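Local coordinates for Cyp101j2 (Sphingobium yanoikuyae, PDB 5KYO), which is a cytochrome P450 monooxygenase that carries a haem and is linked to hydroxylation of 1,8-cineole, at residues L91-M96 / V345-D350; T282-A287 / K422-E427; A291-I296 / P401-E406; L307-R312 / L358-G363. All coordinates share one frame; numbering follows the deposited sequence. Where two conformers were deposited one is given.

Contact 1: L91-M96 / V345-D350; sequences LAETVM and VVVAMD
Helix 89-97, the B helix of the P450 fold, meets the short K' helix at 344-348 through Ala92, Glu93 and Met96 on one side and Val346 and Val347 on the other. The backbones come closest at Ala92 and Val347, whose CA atoms are 6.6 Å apart. The methyl of Ala92 points at the K' helix and touches two methyl branches. Its CB lies 3.5 Å from Val346 CG2 and 3.8 Å from Val347 CG2. Val347 is the residue most buried by the contact. Its CG1 stands anti to the backbone N (chi1 172°), which sends CG1 to the Glu93 carboxylate and leaves CG2 for Ala92. The same CG2 also meets the aliphatic part of Glu93, 3.9 Å from CG.

Glu93 crosses Val347 at about a right angle. Its OE2 passes 3.6 Å from Val347 CG1, a van der Waals touch; the polar partner of OE2 is the hydroxyl of Ser370. The two helices lie beside the mixed sheet, the beta1 sheet of P450s. Val95 packs on Val340 and Ala342 of its strand 339-343, and the K' helix follows that strand directly. Val346 also touches Trp63 and Met67 of helix 59-69.

Met96 closes the row at the haem end. Its chain folds back at the thioether (chi3 -80°) and brings CE to 4.1 Å from Val347 CG2. The Met96 side chain is also about 4 Å from the haem at its nearest atoms, and Arg321 donates to its backbone O.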
loop_
_atom_site.group_PDB
_atom_site.type_symbol
_atom_site.label_atom_id
_atom_site.label_comp_id
_atom_site.label_asym_id
_atom_site.label_seq_id
_atom_site.Cartn_x
_atom_site.Cartn_y
_atom_site.Cartn_z
ATOM N N LEU A 91 -19.093 3.380 -5.604
ATOM C CA LEU A 91 -18.659 2.819 -6.874
ATOM C C LEU A 91 -17.299 2.119 -6.764
ATOM O O LEU A 91 -17.144 0.958 -7.152
ATOM C CB LEU A 91 -18.594 3.926 -7.916
ATOM C CG LEU A 91 -18.395 3.417 -9.339
ATOM C CD1 LEU A 91 -19.545 2.508 -9.746
ATOM C CD2 LEU A 91 -18.245 4.580 -10.293
ATOM N N ALA A 92 -16.318 2.845 -6.236
ATOM C CA ALA A 92 -14.972 2.312 -6.015
ATOM C C ALA A 92 -14.984 0.999 -5.233
ATOM O O ALA A 92 -14.311 0.031 -5.604
ATOM C CB ALA A 92 -14.121 3.357 -5.294
ATOM N N GLU A 93 -15.764 0.953 -4.158
ATOM C CA GLU A 93 -15.822 -0.245 -3.318
ATOM C C GLU A 93 -16.485 -1.413 -4.028
ATOM O O GLU A 93 -16.161 -2.577 -3.759
ATOM C CB GLU A 93 -16.553 0.035 -2.007
ATOM C CG GLU A 93 -15.784 0.958 -1.061
ATOM C CD GLU A 93 -16.393 1.017 0.329
ATOM O OE1 GLU A 93 -17.627 0.852 0.451
ATOM O OE2 GLU A 93 -15.635 1.215 1.302
ATOM N N THR A 94 -17.422 -1.096 -4.917
ATOM C CA THR A 94 -18.078 -2.106 -5.747
ATOM C C THR A 94 -17.096 -2.740 -6.729
ATOM O O THR A 94 -16.997 -3.954 -6.800
ATOM C CB THR A 94 -19.271 -1.510 -6.534
ATOM O OG1 THR A 94 -20.348 -1.221 -5.632
ATOM C CG2 THR A 94 -19.758 -2.488 -7.599
ATOM N N VAL A 95 -16.368 -1.920 -7.484
ATOM C CA VAL A 95 -15.362 -2.456 -8.404
ATOM C C VAL A 95 -14.314 -3.222 -7.613
ATOM O O VAL A 95 -13.880 -4.313 -8.018
ATOM C CB VAL A 95 -14.687 -1.341 -9.241
ATOM C CG1 VAL A 95 -13.601 -1.920 -10.137
ATOM C CG2 VAL A 95 -15.722 -0.637 -10.085
ATOM N N MET A 96 -13.943 -2.669 -6.458
ATOM C CA MET A 96 -12.952 -3.304 -5.596
ATOM C C MET A 96 -13.335 -4.717 -5.165
ATOM O O MET A 96 -12.484 -5.604 -5.099
ATOM C CB MET A 96 -12.732 -2.465 -4.351
ATOM C CG MET A 96 -11.321 -2.055 -4.138
ATOM S SD MET A 96 -11.311 -0.872 -2.796
ATOM C CE MET A 96 -11.824 0.623 -3.641
ATOM N N VAL A 345 -8.366 5.885 -2.518
ATOM C CA VAL A 345 -8.337 7.328 -2.258
ATOM C C VAL A 345 -9.713 7.978 -2.365
ATOM O O VAL A 345 -10.078 8.804 -1.525
ATOM C CB VAL A 345 -7.381 8.063 -3.236
ATOM C CG1 VAL A 345 -7.344 9.567 -2.940
ATOM C CG2 VAL A 345 -5.990 7.461 -3.168
ATOM N N VAL A 346 -10.487 7.587 -3.376
ATOM C CA VAL A 346 -11.777 8.237 -3.626
ATOM C C VAL A 346 -12.847 7.774 -2.642
ATOM O O VAL A 346 -13.924 8.363 -2.568
ATOM C CB VAL A 346 -12.256 8.007 -5.080
ATOM C CG1 VAL A 346 -11.141 8.369 -6.040
ATOM C CG2 VAL A 346 -12.678 6.579 -5.296
ATOM N N VAL A 347 -12.530 6.755 -1.852
ATOM C CA VAL A 347 -13.472 6.234 -0.866
ATOM C C VAL A 347 -13.574 7.150 0.363
ATOM O O VAL A 347 -14.612 7.785 0.582
ATOM C CB VAL A 347 -13.086 4.796 -0.431
ATOM C CG1 VAL A 347 -13.947 4.336 0.730
ATOM C CG2 VAL A 347 -13.230 3.847 -1.607
ATOM N N ALA A 348 -12.503 7.255 1.146
ATOM C CA ALA A 348 -12.554 8.062 2.369
ATOM C C ALA A 348 -12.602 9.560 2.088
ATOM O O ALA A 348 -12.987 10.334 2.959
ATOM C CB ALA A 348 -11.352 7.743 3.278
ATOM N N MET A 349 -12.226 9.981 0.883
ATOM C CA MET A 349 -12.229 11.414 0.576
ATOM C C MET A 349 -13.548 11.907 0.004
ATOM O O MET A 349 -13.717 13.115 -0.215
ATOM C CB MET A 349 -11.099 11.759 -0.388
ATOM C CG MET A 349 -9.722 11.542 0.194
ATOM S SD MET A 349 -9.371 12.656 1.565
ATOM C CE MET A 349 -9.482 11.550 2.951
ATOM N N ASP A 350 -14.476 10.985 -0.236
ATOM C CA ASP A 350 -15.802 11.345 -0.753
ATOM C C ASP A 350 -16.643 12.018 0.337
ATOM O O ASP A 350 -17.048 11.371 1.308
ATOM C CB ASP A 350 -16.520 10.100 -1.293
ATOM C CG ASP A 350 -17.739 10.440 -2.157
ATOM O OD1 ASP A 350 -18.345 11.512 -1.965
ATOM O OD2 ASP A 350 -18.098 9.622 -3.031
#

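Contact 2: T282-A287 / K422-E427; sequences TFSHLA and KPFVLE
The Phe424 ring carries Ser284 CB over one face, while Lys422 O and Leu426 CD2 lie at its edge, in the ring plane. Ser284 CB is 4.0 Å from the ring centroid and 17° off the ring normal, a CH-pi contact. It is displaced toward the CE1 and CZ side of the ring, and CZ is its nearest atom at 3.8 Å. The serine backbone follows: Ser284 N is 3.7 Å from the same CZ. Phe424 takes the first torsion that sets CG between its backbone N and carbonyl carbon (chi1 56°), and this swings the ring at the helix.

The Phe283 ring has Leu286 CD1 over one face, offset toward the rim. The ring itself leads away from 422-427. Its CB, 4.4 Å from Phe424 CZ, makes the side-chain touch. Beyond the two segments the Phe283 ring stacks with Phe172 and meets Trp396 of helix 382-399.

One turn further along, Ala287 and Leu426 meet by methyls, CB to CD2 at 3.8 Å. Ile405 of the neighbouring strand touches Ala287, Phe424 and Leu426 together.

Segment 282-287 belongs to helix 273-288, the C-terminal half of the long central helix of the P450 fold. Strand 425-427 is the middle strand of a three-stranded antiparallel sheet, between 169-171 and 404-405. No hydrogen bond crosses between the segments. Backbone of 424-427 bonds to its sheet neighbours, and what meets the helix is mostly carbon, so the join rests on shape and burial.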
loop_
_atom_site.group_PDB
_atom_site.type_symbol
_atom_site.label_atom_id
_atom_site.label_comp_id
_atom_site.label_asym_id
_atom_site.label_seq_id
_atom_site.Cartn_x
_atom_site.Cartn_y
_atom_site.Cartn_z
ATOM N N THR A 282 2.159 10.304 7.389
ATOM C CA THR A 282 1.939 10.429 8.827
ATOM C C THR A 282 2.887 11.452 9.425
ATOM O O THR A 282 2.443 12.428 10.061
ATOM C CB THR A 282 2.115 9.081 9.548
ATOM O OG1 THR A 282 1.139 8.154 9.059
ATOM C CG2 THR A 282 1.934 9.244 11.060
ATOM N N PHE A 283 4.183 11.263 9.196
ATOM C CA PHE A 283 5.147 12.173 9.817
ATOM C C PHE A 283 5.265 13.556 9.163
ATOM O O PHE A 283 5.569 14.526 9.866
ATOM C CB PHE A 283 6.520 11.498 9.921
ATOM C CG PHE A 283 6.631 10.627 11.139
ATOM C CD1 PHE A 283 6.174 9.319 11.100
ATOM C CD2 PHE A 283 7.101 11.143 12.340
ATOM C CE1 PHE A 283 6.233 8.505 12.225
ATOM C CE2 PHE A 283 7.165 10.342 13.479
ATOM C CZ PHE A 283 6.730 9.020 13.420
ATOM N N SER A 284 5.015 13.685 7.861
ATOM C CA SER A 284 4.967 15.044 7.292
ATOM C C SER A 284 3.765 15.783 7.849
ATOM O O SER A 284 3.822 17.000 8.064
ATOM C CB SER A 284 4.935 15.052 5.742
ATOM O OG SER A 284 3.814 14.369 5.195
ATOM N N HIS A 285 2.676 15.063 8.087
ATOM C CA HIS A 285 1.507 15.690 8.684
ATOM C C HIS A 285 1.764 16.175 10.114
ATOM O O HIS A 285 1.446 17.321 10.481
ATOM C CB HIS A 285 0.312 14.748 8.692
ATOM C CG HIS A 285 -0.917 15.393 9.246
ATOM N ND1 HIS A 285 -1.610 16.374 8.565
ATOM C CD2 HIS A 285 -1.543 15.247 10.438
ATOM C CE1 HIS A 285 -2.620 16.793 9.310
ATOM N NE2 HIS A 285 -2.603 16.126 10.450
ATOM N N LEU A 286 2.323 15.287 10.926
ATOM C CA LEU A 286 2.683 15.615 12.285
ATOM C C LEU A 286 3.591 16.823 12.291
ATOM O O LEU A 286 3.511 17.681 13.187
ATOM C CB LEU A 286 3.374 14.421 12.961
ATOM C CG LEU A 286 2.495 13.224 13.335
ATOM C CD1 LEU A 286 3.322 11.984 13.678
ATOM C CD2 LEU A 286 1.559 13.623 14.501
ATOM N N ALA A 287 4.462 16.893 11.296
ATOM C CA ALA A 287 5.409 17.992 11.201
ATOM C C ALA A 287 4.692 19.334 11.002
ATOM O O ALA A 287 5.157 20.384 11.466
ATOM C CB ALA A 287 6.386 17.733 10.066
ATOM N N LYS A 422 6.916 13.394 -1.487
ATOM C CA LYS A 422 8.307 13.353 -1.916
ATOM C C LYS A 422 9.225 13.615 -0.708
ATOM O O LYS A 422 8.812 14.310 0.256
ATOM C CB LYS A 422 8.552 14.370 -3.037
ATOM C CG LYS A 422 7.699 14.125 -4.277
ATOM C CD LYS A 422 8.132 15.007 -5.426
ATOM C CE LYS A 422 7.290 14.788 -6.686
ATOM N NZ LYS A 422 7.404 15.978 -7.583
ATOM N N PRO A 423 10.451 13.047 -0.743
ATOM C CA PRO A 423 11.382 13.041 0.393
ATOM C C PRO A 423 11.484 14.382 1.102
ATOM O O PRO A 423 11.685 15.413 0.463
ATOM C CB PRO A 423 12.715 12.660 -0.253
ATOM C CG PRO A 423 12.315 11.729 -1.357
ATOM C CD PRO A 423 10.978 12.245 -1.873
ATOM N N PHE A 424 11.325 14.368 2.417
ATOM C CA PHE A 424 11.356 15.624 3.170
ATOM C C PHE A 424 12.325 15.523 4.338
ATOM O O PHE A 424 12.677 14.436 4.779
ATOM C CB PHE A 424 9.952 15.986 3.664
ATOM C CG PHE A 424 9.300 14.908 4.496
ATOM C CD1 PHE A 424 8.580 13.877 3.893
ATOM C CD2 PHE A 424 9.405 14.921 5.884
ATOM C CE1 PHE A 424 7.981 12.879 4.668
ATOM C CE2 PHE A 424 8.799 13.941 6.662
ATOM C CZ PHE A 424 8.095 12.909 6.051
ATOM N N VAL A 425 12.746 16.675 4.838
ATOM C CA VAL A 425 13.702 16.732 5.921
ATOM C C VAL A 425 12.991 17.239 7.172
ATOM O O VAL A 425 12.224 18.227 7.120
ATOM C CB VAL A 425 14.897 17.648 5.544
ATOM C CG1 VAL A 425 15.764 17.979 6.751
ATOM C CG2 VAL A 425 15.734 16.984 4.441
ATOM N N LEU A 426 13.225 16.545 8.282
ATOM C CA LEU A 426 12.716 16.956 9.586
ATOM C C LEU A 426 13.847 17.536 10.406
ATOM O O LEU A 426 14.987 17.163 10.223
ATOM C CB LEU A 426 12.096 15.781 10.336
ATOM C CG LEU A 426 10.858 15.098 9.754
ATOM C CD1 LEU A 426 10.396 13.965 10.676
ATOM C CD2 LEU A 426 9.745 16.129 9.537
ATOM N N GLU A 427 13.520 18.471 11.295
ATOM C CA GLU A 427 14.505 19.105 12.162
ATOM C C GLU A 427 13.924 19.194 13.550
ATOM O O GLU A 427 12.702 19.284 13.717
ATOM C CB GLU A 427 14.895 20.502 11.658
ATOM C CG GLU A 427 13.750 21.495 11.638
ATOM C CD GLU A 427 14.204 22.922 11.295
ATOM O OE1 GLU A 427 15.400 23.236 11.456
ATOM O OE2 GLU A 427 13.362 23.730 10.843
#

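Contact 3: A291-I296 / P401-E406; sequences ALRRAI and PEFRIE
Arg293 and Arg294 hold the carboxylate of Glu402 from opposite faces of its plane. Each arginine binds side-on, with NE to OE1 and NH2 to OE2, and the three residues form a salt-bridge network. For Arg293 the bonds are 3.1 Å from NE to Glu402 OE1 and 3.0 Å from NH2 to Glu402 OE2. For Arg294 they are 2.9 Å from NE to Glu402 OE1 and 3.1 Å from NH2 to Glu402 OE2. The guanidinium of Arg293 is turned 64° from the carboxylate plane, that of Arg294 38°. Both oxygens thus accept two donors, beside a further weak bond from Arg293 NH2 to OE1. Such a setting would probably favour the charged carboxylate. The Glu402 chain bends at chi2 (72°) to present its end to the helix.

A carbonyl also lies against the broad side of Arg293. Phe403 O is over the centre of its guanidinium, with CZ to O at 3.0 Å; the angles are too poor for a hydrogen bond. Lower on the chain, Arg293 CD sits over a face of the Phe403 ring, 3.8 Å from the centroid, a CH-pi contact. Arg293 and Phe403 run past each other in opposite directions. Arg294 stays on the exposed side, whereas Arg293 is buried.

Helix 290-298 corresponds to the J helix of P450s. Arg293 NH1 donates to Leu286 O near the end of helix 273-288. Phe403 packs edge-to-face on Trp396 of helix 382-399 and touches Leu426, and from Arg404 the chain enters the sheet beside strand 425-427.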
loop_
_atom_site.group_PDB
_atom_site.type_symbol
_atom_site.label_atom_id
_atom_site.label_comp_id
_atom_site.label_asym_id
_atom_site.label_seq_id
_atom_site.Cartn_x
_atom_site.Cartn_y
_atom_site.Cartn_z
ATOM N N ALA A 291 -0.696 21.367 16.582
ATOM C CA ALA A 291 -1.712 21.035 17.587
ATOM C C ALA A 291 -1.733 19.542 17.886
ATOM O O ALA A 291 -1.740 19.131 19.045
ATOM C CB ALA A 291 -3.082 21.495 17.128
ATOM N N LEU A 292 -1.740 18.735 16.832
ATOM C CA LEU A 292 -1.751 17.279 16.980
ATOM C C LEU A 292 -0.449 16.725 17.567
ATOM O O LEU A 292 -0.455 15.900 18.494
ATOM C CB LEU A 292 -2.021 16.631 15.616
ATOM C CG LEU A 292 -1.899 15.110 15.528
ATOM C CD1 LEU A 292 -2.953 14.437 16.390
ATOM C CD2 LEU A 292 -2.052 14.715 14.079
ATOM N N ARG A 293 0.671 17.163 17.012
ATOM C CA ARG A 293 1.988 16.744 17.487
ATOM C C ARG A 293 2.193 17.014 18.986
ATOM O O ARG A 293 2.629 16.142 19.730
ATOM C CB ARG A 293 3.080 17.436 16.662
ATOM C CG ARG A 293 4.506 17.043 17.003
ATOM C CD ARG A 293 5.523 17.785 16.146
ATOM N NE ARG A 293 5.630 19.225 16.466
ATOM C CZ ARG A 293 5.267 20.211 15.656
ATOM N NH1 ARG A 293 4.710 19.959 14.478
ATOM N NH2 ARG A 293 5.428 21.472 16.040
ATOM N N ARG A 294 1.891 18.232 19.434
ATOM C CA ARG A 294 2.076 18.556 20.843
ATOM C C ARG A 294 1.124 17.766 21.761
ATOM O O ARG A 294 1.495 17.408 22.885
ATOM C CB ARG A 294 1.913 20.069 21.056
ATOM C CG ARG A 294 2.755 20.934 20.092
ATOM C CD ARG A 294 3.842 21.740 20.756
ATOM N NE ARG A 294 4.720 22.416 19.793
ATOM C CZ ARG A 294 4.492 23.629 19.289
ATOM N NH1 ARG A 294 3.417 24.315 19.654
ATOM N NH2 ARG A 294 5.345 24.152 18.424
ATOM N N ALA A 295 -0.088 17.464 21.302
ATOM C CA ALA A 295 -0.998 16.659 22.124
ATOM C C ALA A 295 -0.456 15.246 22.325
ATOM O O ALA A 295 -0.452 14.689 23.454
ATOM C CB ALA A 295 -2.390 16.618 21.493
ATOM N N ILE A 296 0.034 14.663 21.231
ATOM C CA ILE A 296 0.531 13.289 21.303
ATOM C C ILE A 296 1.795 13.229 22.150
ATOM O O ILE A 296 2.010 12.262 22.887
ATOM C CB ILE A 296 0.807 12.699 19.898
ATOM C CG1 ILE A 296 -0.505 12.367 19.175
ATOM C CG2 ILE A 296 1.638 11.451 19.988
ATOM C CD1 ILE A 296 -0.284 11.900 17.726
ATOM N N PRO A 401 10.077 14.496 20.663
ATOM C CA PRO A 401 8.690 14.908 20.866
ATOM C C PRO A 401 8.327 16.048 19.931
ATOM O O PRO A 401 7.173 16.107 19.495
ATOM C CB PRO A 401 8.658 15.361 22.330
ATOM C CG PRO A 401 10.096 15.643 22.688
ATOM C CD PRO A 401 10.888 14.654 21.882
ATOM N N GLU A 402 9.301 16.904 19.624
ATOM C CA GLU A 402 9.035 18.158 18.926
ATOM C C GLU A 402 9.947 18.325 17.708
ATOM O O GLU A 402 11.170 18.300 17.800
ATOM C CB GLU A 402 9.177 19.348 19.882
ATOM C CG GLU A 402 9.115 20.766 19.197
ATOM C CD GLU A 402 7.736 21.181 18.699
ATOM O OE1 GLU A 402 6.741 20.531 19.050
ATOM O OE2 GLU A 402 7.645 22.188 17.937
ATOM N N PHE A 403 9.325 18.516 16.560
ATOM C CA PHE A 403 10.037 18.545 15.305
ATOM C C PHE A 403 9.167 19.259 14.285
ATOM O O PHE A 403 7.998 19.507 14.551
ATOM C CB PHE A 403 10.360 17.116 14.835
ATOM C CG PHE A 403 9.158 16.206 14.807
ATOM C CD1 PHE A 403 8.703 15.598 15.966
ATOM C CD2 PHE A 403 8.479 15.970 13.616
ATOM C CE1 PHE A 403 7.598 14.779 15.943
ATOM C CE2 PHE A 403 7.379 15.134 13.584
ATOM C CZ PHE A 403 6.931 14.544 14.743
ATOM N N ARG A 404 9.731 19.542 13.120
ATOM C CA ARG A 404 8.953 20.120 12.031
ATOM C C ARG A 404 9.699 19.939 10.721
ATOM O O ARG A 404 10.843 19.519 10.718
ATOM C CB ARG A 404 8.696 21.603 12.289
ATOM C CG ARG A 404 9.957 22.440 12.158
ATOM C CD ARG A 404 9.649 23.924 12.062
ATOM N NE ARG A 404 10.792 24.675 11.540
ATOM C CZ ARG A 404 10.793 25.991 11.328
ATOM N NH1 ARG A 404 9.709 26.698 11.613
ATOM N NH2 ARG A 404 11.880 26.597 10.851
ATOM N N ILE A 405 9.058 20.256 9.604
ATOM C CA ILE A 405 9.760 20.249 8.324
ATOM C C ILE A 405 10.879 21.269 8.373
ATOM O O ILE A 405 10.665 22.365 8.877
ATOM C CB ILE A 405 8.819 20.595 7.142
ATOM C CG1 ILE A 405 7.591 19.678 7.135
ATOM C CG2 ILE A 405 9.594 20.501 5.821
ATOM C CD1 ILE A 405 7.915 18.225 6.872
ATOM N N GLU A 406 12.061 20.936 7.859
ATOM C CA GLU A 406 13.155 21.896 7.888
ATOM C C GLU A 406 12.736 23.149 7.141
ATOM O O GLU A 406 12.181 23.062 6.043
ATOM C CB GLU A 406 14.437 21.329 7.290
ATOM C CG GLU A 406 15.635 22.288 7.389
ATOM C CD GLU A 406 16.961 21.575 7.143
ATOM O OE1 GLU A 406 17.204 21.141 6.005
ATOM O OE2 GLU A 406 17.757 21.436 8.089
#

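Contact 4: L307-R312 / L358-G363; sequences LLEFFR and LEFRLG
Segment 358-363 has no regular structure and passes alongside helix 303-313, with Glu309 and Phe360 nearest at 6.8 Å between CA atoms. Glu309 carries most of the helix side. Its CG stands anti to the backbone N (chi1 178°), and the chain then bends at chi2. This lays CG over the centre of the Phe360 ring, 3.4 Å from the centroid and 5° off the normal. The two side chains slide past each other in opposite directions.

The Phe360 ring also presents an edge to the face of Phe310. Its CE2 is 3.4 Å from Phe310 CD1. The centroids are 4.5 Å apart and the planes meet at 54°, an inclined edge-to-face pair.

Glu309 and Arg312 are the glutamate and arginine of the ExxR motif of the P450 K helix. Arg312 binds the glutamate side-on: NE reaches Glu309 OE1 at 2.8 Å and NH2 reaches Glu309 OE2 at 2.9 Å. Backbone Arg361 N adds an almost straight bond of 2.8 Å to Glu309 OE2. It comes from the face of the carboxylate opposite to Arg312 NH2. Arg364 and Arg367 also make salt bridges to Glu309, and Arg364 is consistent with the third member of the E-R-R triad. Such a cluster would probably keep the buried carboxylate charged.

Arg312 NH2 lies near Glu359 O at a poor angle, without a hydrogen bond, while its NH1 donates to Pro357 O. The next residue after Phe310, Phe311, touches the haem.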
loop_
_atom_site.group_PDB
_atom_site.type_symbol
_atom_site.label_atom_id
_atom_site.label_comp_id
_atom_site.label_asym_id
_atom_site.label_seq_id
_atom_site.Cartn_x
_atom_site.Cartn_y
_atom_site.Cartn_z
ATOM N N LEU A 307 -3.648 6.802 15.400
ATOM C CA LEU A 307 -3.330 5.776 14.418
ATOM C C LEU A 307 -4.515 5.487 13.493
ATOM O O LEU A 307 -4.395 5.481 12.269
ATOM C CB LEU A 307 -2.907 4.499 15.151
ATOM C CG LEU A 307 -2.261 3.365 14.379
ATOM C CD1 LEU A 307 -1.336 2.628 15.348
ATOM C CD2 LEU A 307 -3.322 2.435 13.832
ATOM N N LEU A 308 -5.674 5.260 14.092
ATOM C CA LEU A 308 -6.864 4.967 13.316
ATOM C C LEU A 308 -7.206 6.106 12.353
ATOM O O LEU A 308 -7.643 5.856 11.231
ATOM C CB LEU A 308 -8.036 4.659 14.253
ATOM C CG LEU A 308 -7.762 3.501 15.230
ATOM C CD1 LEU A 308 -8.970 3.223 16.106
ATOM C CD2 LEU A 308 -7.329 2.229 14.509
ATOM N N GLU A 309 -6.969 7.350 12.773
ATOM C CA GLU A 309 -7.268 8.529 11.934
ATOM C C GLU A 309 -6.222 8.744 10.828
ATOM O O GLU A 309 -6.553 9.231 9.746
ATOM C CB GLU A 309 -7.398 9.787 12.815
ATOM C CG GLU A 309 -7.673 11.101 12.060
ATOM C CD GLU A 309 -9.078 11.193 11.500
ATOM O OE1 GLU A 309 -9.776 10.168 11.448
ATOM O OE2 GLU A 309 -9.506 12.317 11.160
ATOM N N PHE A 310 -4.965 8.393 11.090
ATOM C CA PHE A 310 -3.943 8.389 10.036
ATOM C C PHE A 310 -4.327 7.385 8.931
ATOM O O PHE A 310 -4.158 7.672 7.756
ATOM C CB PHE A 310 -2.541 8.047 10.592
ATOM C CG PHE A 310 -1.844 9.213 11.289
ATOM C CD1 PHE A 310 -1.465 10.345 10.581
ATOM C CD2 PHE A 310 -1.545 9.141 12.637
ATOM C CE1 PHE A 310 -0.834 11.415 11.230
ATOM C CE2 PHE A 310 -0.906 10.196 13.292
ATOM C CZ PHE A 310 -0.559 11.336 12.580
ATOM N N PHE A 311 -4.851 6.219 9.277
ATOM C CA PHE A 311 -5.174 5.284 8.197
ATOM C C PHE A 311 -6.417 5.734 7.431
ATOM O O PHE A 311 -6.477 5.569 6.215
ATOM C CB PHE A 311 -5.326 3.847 8.714
ATOM C CG PHE A 311 -4.004 3.159 8.925
ATOM C CD1 PHE A 311 -3.174 2.903 7.852
ATOM C CD2 PHE A 311 -3.568 2.828 10.189
ATOM C CE1 PHE A 311 -1.948 2.291 8.030
ATOM C CE2 PHE A 311 -2.326 2.234 10.388
ATOM C CZ PHE A 311 -1.518 1.954 9.306
ATOM N N ARG A 312 -7.375 6.361 8.117
ATOM C CA ARG A 312 -8.529 6.946 7.413
ATOM C C ARG A 312 -8.135 8.130 6.532
ATOM O O ARG A 312 -8.591 8.249 5.398
ATOM C CB ARG A 312 -9.617 7.411 8.387
ATOM C CG ARG A 312 -10.829 7.999 7.653
ATOM C CD ARG A 312 -11.589 9.020 8.495
ATOM N NE ARG A 312 -10.792 10.207 8.792
ATOM C CZ ARG A 312 -10.621 11.223 7.948
ATOM N NH1 ARG A 312 -11.171 11.175 6.748
ATOM N NH2 ARG A 312 -9.891 12.279 8.294
ATOM N N LEU A 358 -10.844 15.759 4.930
ATOM C CA LEU A 358 -9.481 16.270 4.927
ATOM C C LEU A 358 -9.044 16.679 6.319
ATOM O O LEU A 358 -7.859 16.898 6.567
ATOM C CB LEU A 358 -9.348 17.469 3.985
ATOM C CG LEU A 358 -9.229 17.183 2.493
ATOM C CD1 LEU A 358 -8.955 18.477 1.738
ATOM C CD2 LEU A 358 -8.142 16.143 2.192
ATOM N N GLU A 359 -9.996 16.817 7.232
ATOM C CA GLU A 359 -9.635 17.239 8.574
ATOM C C GLU A 359 -9.120 16.056 9.381
ATOM O O GLU A 359 -9.712 14.976 9.367
ATOM C CB GLU A 359 -10.822 17.890 9.280
ATOM C CG GLU A 359 -10.501 18.336 10.688
ATOM C CD GLU A 359 -11.549 19.262 11.262
ATOM O OE1 GLU A 359 -12.757 19.003 11.065
ATOM O OE2 GLU A 359 -11.156 20.255 11.907
ATOM N N PHE A 360 -8.003 16.258 10.067
ATOM C CA PHE A 360 -7.508 15.234 10.976
ATOM C C PHE A 360 -8.130 15.475 12.342
ATOM O O PHE A 360 -7.845 16.480 12.998
ATOM C CB PHE A 360 -5.969 15.249 11.048
ATOM C CG PHE A 360 -5.383 14.035 11.733
ATOM C CD1 PHE A 360 -5.432 13.921 13.112
ATOM C CD2 PHE A 360 -4.792 13.015 10.994
ATOM C CE1 PHE A 360 -4.903 12.823 13.769
ATOM C CE2 PHE A 360 -4.255 11.890 11.653
ATOM C CZ PHE A 360 -4.317 11.802 13.039
ATOM N N ARG A 361 -9.001 14.564 12.760
ATOM C CA ARG A 361 -9.689 14.665 14.036
ATOM C C ARG A 361 -9.512 13.427 14.909
ATOM O O ARG A 361 -9.782 12.314 14.474
ATOM C CB ARG A 361 -11.182 14.912 13.804
ATOM C CG ARG A 361 -11.519 16.364 13.494
ATOM C CD ARG A 361 -12.988 16.537 13.142
ATOM N NE ARG A 361 -13.854 15.661 13.927
ATOM C CZ ARG A 361 -15.056 15.253 13.529
ATOM N NH1 ARG A 361 -15.532 15.647 12.352
ATOM N NH2 ARG A 361 -15.784 14.452 14.299
ATOM N N LEU A 362 -9.055 13.625 16.140
ATOM C CA LEU A 362 -9.074 12.559 17.135
ATOM C C LEU A 362 -10.490 12.264 17.645
ATOM O O LEU A 362 -10.761 11.194 18.178
ATOM C CB LEU A 362 -8.171 12.915 18.318
ATOM C CG LEU A 362 -6.707 13.198 17.973
ATOM C CD1 LEU A 362 -5.871 13.318 19.242
ATOM C CD2 LEU A 362 -6.190 12.081 17.083
ATOM N N GLY A 363 -11.407 13.205 17.485
ATOM C CA GLY A 363 -12.743 13.004 18.025
ATOM C C GLY A 363 -13.651 11.997 17.323
ATOM O O GLY A 363 -14.735 11.691 17.824
#

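Contacts 1 and 2 are buried and largely apolar in their touches. Contacts 3 and 4 are partly buried: contact 3 is a salt-bridge network, and contact 4 joins a carboxylate to a backbone N-H and stacks rings. Contact 3 lies farthest from the centre of the chain, and its salt bridges reach the surface. The carboxylate of contact 4 sits inside instead. Contacts 2 and 3 reach the same small sheet: Val425 and Glu406 pair by backbone, and Arg404 bridges to Glu427. Contact 4 adjoins both, with Leu292, Thr282, His285 and Leu286 beside its rings. Contact 1 lies near the larger sheet, away from contacts 2 and 3, and touches contact 4 where Ala348 meets Arg312 and Met349 meets Leu358.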